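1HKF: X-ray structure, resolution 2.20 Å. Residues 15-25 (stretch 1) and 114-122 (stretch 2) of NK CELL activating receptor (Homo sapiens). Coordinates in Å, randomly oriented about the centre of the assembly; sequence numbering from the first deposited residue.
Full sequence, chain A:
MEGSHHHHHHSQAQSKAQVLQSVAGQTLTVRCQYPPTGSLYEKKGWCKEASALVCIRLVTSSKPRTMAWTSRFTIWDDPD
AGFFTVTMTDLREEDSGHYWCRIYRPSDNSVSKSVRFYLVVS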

# COMPACT_ATOMS: atom_id res chain seq x y z
N SER A 15 18.67 -13.12 -4.56
CA SER A 15 18.03 -13.09 -5.91
C SER A 15 17.70 -11.64 -6.28
O SER A 15 17.92 -10.72 -5.46
N LYS A 16 17.17 -11.41 -7.49
CA LYS A 16 16.89 -10.02 -7.84
C LYS A 16 15.66 -9.44 -7.14
O LYS A 16 14.50 -9.60 -7.60
N ALA A 17 15.97 -8.75 -6.05
CA ALA A 17 14.99 -8.09 -5.21
C ALA A 17 14.13 -7.16 -6.01
O ALA A 17 14.63 -6.45 -6.87
N GLN A 18 12.84 -7.16 -5.75
CA GLN A 18 11.97 -6.22 -6.42
C GLN A 18 11.98 -4.97 -5.51
O GLN A 18 11.93 -5.08 -4.27
N VAL A 19 12.13 -3.80 -6.12
CA VAL A 19 12.23 -2.55 -5.37
C VAL A 19 10.92 -1.93 -5.00
O VAL A 19 10.09 -1.69 -5.84
N LEU A 20 10.70 -1.71 -3.72
CA LEU A 20 9.45 -1.05 -3.31
C LEU A 20 9.91 0.29 -2.74
O LEU A 20 10.86 0.34 -2.00
N GLN A 21 9.21 1.36 -3.03
CA GLN A 21 9.68 2.67 -2.55
C GLN A 21 8.53 3.52 -2.04
O GLN A 21 7.51 3.65 -2.70
N SER A 22 8.70 4.15 -0.89
CA SER A 22 7.64 5.03 -0.39
C SER A 22 8.30 6.12 0.45
O SER A 22 9.51 6.27 0.40
N VAL A 23 7.51 6.87 1.21
CA VAL A 23 8.04 7.93 2.05
C VAL A 23 7.55 7.76 3.46
O VAL A 23 6.53 7.12 3.69
N ALA A 24 8.30 8.32 4.41
CA ALA A 24 7.99 8.20 5.80
C ALA A 24 6.56 8.60 6.10
O ALA A 24 6.01 9.51 5.49
N GLY A 25 5.95 7.88 7.04
CA GLY A 25 4.57 8.12 7.38
C GLY A 25 3.64 7.27 6.53
O GLY A 25 2.56 6.94 6.98
N SER A 114 9.18 -18.00 -1.84
CA SER A 114 9.69 -16.83 -1.17
C SER A 114 10.00 -15.79 -2.23
O SER A 114 10.45 -16.14 -3.34
N VAL A 115 9.73 -14.51 -1.92
CA VAL A 115 10.00 -13.41 -2.84
C VAL A 115 10.79 -12.38 -2.05
O VAL A 115 10.44 -12.04 -0.92
N ARG A 116 11.89 -11.92 -2.64
CA ARG A 116 12.76 -10.94 -2.01
C ARG A 116 12.37 -9.54 -2.52
O ARG A 116 12.08 -9.35 -3.73
N PHE A 117 12.38 -8.58 -1.59
CA PHE A 117 12.02 -7.19 -1.93
C PHE A 117 13.05 -6.28 -1.33
O PHE A 117 13.67 -6.65 -0.33
N TYR A 118 13.23 -5.12 -1.96
CA TYR A 118 14.12 -4.09 -1.39
C TYR A 118 13.18 -2.86 -1.13
O TYR A 118 12.57 -2.29 -2.08
N LEU A 119 13.00 -2.54 0.15
CA LEU A 119 12.15 -1.39 0.55
C LEU A 119 13.02 -0.19 0.74
O LEU A 119 14.00 -0.22 1.51
N VAL A 120 12.65 0.87 0.04
CA VAL A 120 13.35 2.12 0.16
C VAL A 120 12.37 3.15 0.73
O VAL A 120 11.33 3.44 0.14
N VAL A 121 12.65 3.59 1.95
CA VAL A 121 11.76 4.60 2.52
C VAL A 121 12.53 5.91 2.65
O VAL A 121 13.58 5.93 3.28
N SER A 122 12.08 6.98 2.02
CA SER A 122 12.78 8.26 2.26
C SER A 122 11.81 9.36 2.81
O SER A 122 10.97 9.27 3.16
OXT SER A 122 12.31 10.50 2.79

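Residues 18-22 and 114-121 are neighbouring parallel strands of one sheet, joined by a ladder of main-chain hydrogen bonds, so their side chains meet flank to flank above and below the sheet rather than interlocking face to face. The ladder runs from Gln18 N to Arg116 O (3.1 Å) through Leu20 N to Tyr118 O (2.6 Å) and Ser22 N to Val120 O (2.9 Å), with return bonds such as Tyr118 N to Gln18 O (2.7 Å); beyond the strand, Ala24 N still reaches Ser122 O (3.1 Å). This register pairs Gln18 with Phe117, Val19 with Tyr118, Leu20 with Leu119, Gln21 with Val120 and Ser22 with Val121, and each pair shares a face.

The face carrying Gln18, Leu20, Ser22, Phe117, Leu119 and Val121 holds the buried residues. Leu20 (chi1 m, chi2 t) sits between two partners: its CD1 lies 3.8 Å from CD2 of the Phe117 ring (chi1 m), and its CB lies 4.1 Å from CD1 of Leu119 (chi1 t, chi2 p), whose end bends closer to the other strand. Gln18 (chi1 m, chi2 t) lays its CB 4.0 Å from Phe117 CD2 and extends along the strand until NE2 is 3.4 Å from CG1 of Val115 (chi1 t). The CB of small Ser22 (chi1 t) comes no nearer to the other stretch than 4.8 Å, at Val120 O, whereas Val121 (chi1 t) uses CG1 to approach Ala24 N at 3.6 Å and Ala24 CB at 4.4 Å.

On the other face, Val19 (chi1 t) places CG2 4.2 Å from Tyr118 CB and CG1 4.5 Å from Val120 CG2. Tyr118 (chi1 t) starts beside Val19, but its end leads away. Gln21 and Val120, both chi1 t, bring their CB atoms to 4.4 Å.

Before the strand, Ala17 CB packs 4.1 Å from Tyr118 CB and 4.0 Å from Arg116 CD. Arg116, pointing toward stretch 1 with chi1 to chi3 all t, stretches out so that NH1 comes 3.5 Å from Ser15 O, at the guanidinium edge; NE and NH2 are hydrogen-bonded elsewhere in the structure.

Three waters supplement the ladder near its ends. Water 1 accepts from Arg116 N (3.0 Å) and makes a weak bond to Ser15 OG (3.3 Å; chi1 p). Water 2 donates to Lys16 O (3.0 Å) and Arg116 O (2.7 Å) and accepts from Gln18 NE2 (3.1 Å), tying that amide to both backbones. Water 3 donates to Ser22 O (3.1 Å) and hydrogen-bonds Ser122 OG (2.7 Å; chi1 p).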

# COMPACT_ATOMS: atom_id res chain seq x y z
CB SER A 15 16.75 -13.94 -5.92
OG SER A 15 15.82 -13.47 -4.96
CB LYS A 16 16.74 -9.81 -9.35
CG LYS A 16 17.06 -8.36 -9.70
CD LYS A 16 16.90 -8.07 -11.16
CE LYS A 16 17.90 -8.84 -12.03
NZ LYS A 16 17.70 -8.58 -13.51
CB ALA A 17 15.73 -7.30 -4.10
CB GLN A 18 10.61 -6.81 -6.56
CG GLN A 18 10.62 -7.82 -7.67
CD GLN A 18 9.32 -8.55 -7.80
OE1 GLN A 18 8.40 -8.11 -8.50
NE2 GLN A 18 9.22 -9.69 -7.10
CB VAL A 19 13.09 -1.53 -6.14
CG1 VAL A 19 13.04 -0.12 -5.47
CG2 VAL A 19 14.51 -2.03 -6.15
CB LEU A 20 8.76 -1.85 -2.20
CG LEU A 20 8.40 -3.28 -2.62
CD1 LEU A 20 7.54 -3.83 -1.54
CD2 LEU A 20 7.62 -3.31 -3.93
CB GLN A 21 10.39 3.40 -3.71
CG GLN A 21 10.76 4.84 -3.41
CD GLN A 21 11.83 5.44 -4.38
OE1 GLN A 21 12.25 4.81 -5.39
NE2 GLN A 21 12.26 6.67 -4.05
CB SER A 22 6.66 4.26 0.50
OG SER A 22 5.48 5.01 0.74
CB VAL A 23 7.70 9.35 1.50
CG1 VAL A 23 8.35 9.52 0.11
CG2 VAL A 23 6.22 9.59 1.41
CB ALA A 24 8.97 8.99 6.61
CB SER A 114 10.92 -17.19 -0.39
OG SER A 114 11.92 -17.52 -1.31
CB VAL A 115 8.69 -12.79 -3.38
CG1 VAL A 115 8.99 -11.68 -4.39
CG2 VAL A 115 7.85 -13.88 -4.06
CB ARG A 116 14.22 -11.20 -2.36
CG ARG A 116 15.19 -10.52 -1.44
CD ARG A 116 16.63 -10.55 -2.02
NE ARG A 116 17.62 -10.28 -0.96
CZ ARG A 116 18.82 -9.75 -1.18
NH1 ARG A 116 19.18 -9.46 -2.43
NH2 ARG A 116 19.63 -9.47 -0.16
CB PHE A 117 10.66 -6.79 -1.33
CG PHE A 117 9.49 -7.55 -1.89
CD1 PHE A 117 9.06 -8.74 -1.29
CD2 PHE A 117 8.83 -7.09 -3.01
CE1 PHE A 117 7.98 -9.45 -1.85
CE2 PHE A 117 7.76 -7.81 -3.54
CZ PHE A 117 7.34 -8.99 -2.96
CB TYR A 118 15.24 -3.66 -2.34
CG TYR A 118 16.25 -2.80 -1.60
CD1 TYR A 118 16.99 -3.33 -0.55
CD2 TYR A 118 16.45 -1.48 -1.89
CE1 TYR A 118 17.88 -2.55 0.18
CE2 TYR A 118 17.37 -0.69 -1.16
CZ TYR A 118 18.06 -1.23 -0.14
OH TYR A 118 18.95 -0.50 0.60
CB LEU A 119 11.45 -1.60 1.90
CG LEU A 119 10.53 -0.45 2.42
CD1 LEU A 119 9.36 -0.21 1.47
CD2 LEU A 119 9.94 -0.81 3.76
CB VAL A 120 13.85 2.59 -1.18
CG1 VAL A 120 14.59 3.93 -0.99
CG2 VAL A 120 14.85 1.54 -1.72
CB VAL A 121 11.24 4.20 3.93
CG1 VAL A 121 10.30 5.34 4.49
CG2 VAL A 121 10.47 2.86 3.85
CB SER A 122 13.47 8.75 0.99
OG SER A 122 12.50 9.16 0.08
O HOH W 1 12.53 -13.10 -5.36
O HOH W 2 12.02 -10.57 -6.15
O HOH W 3 11.19 7.74 -1.78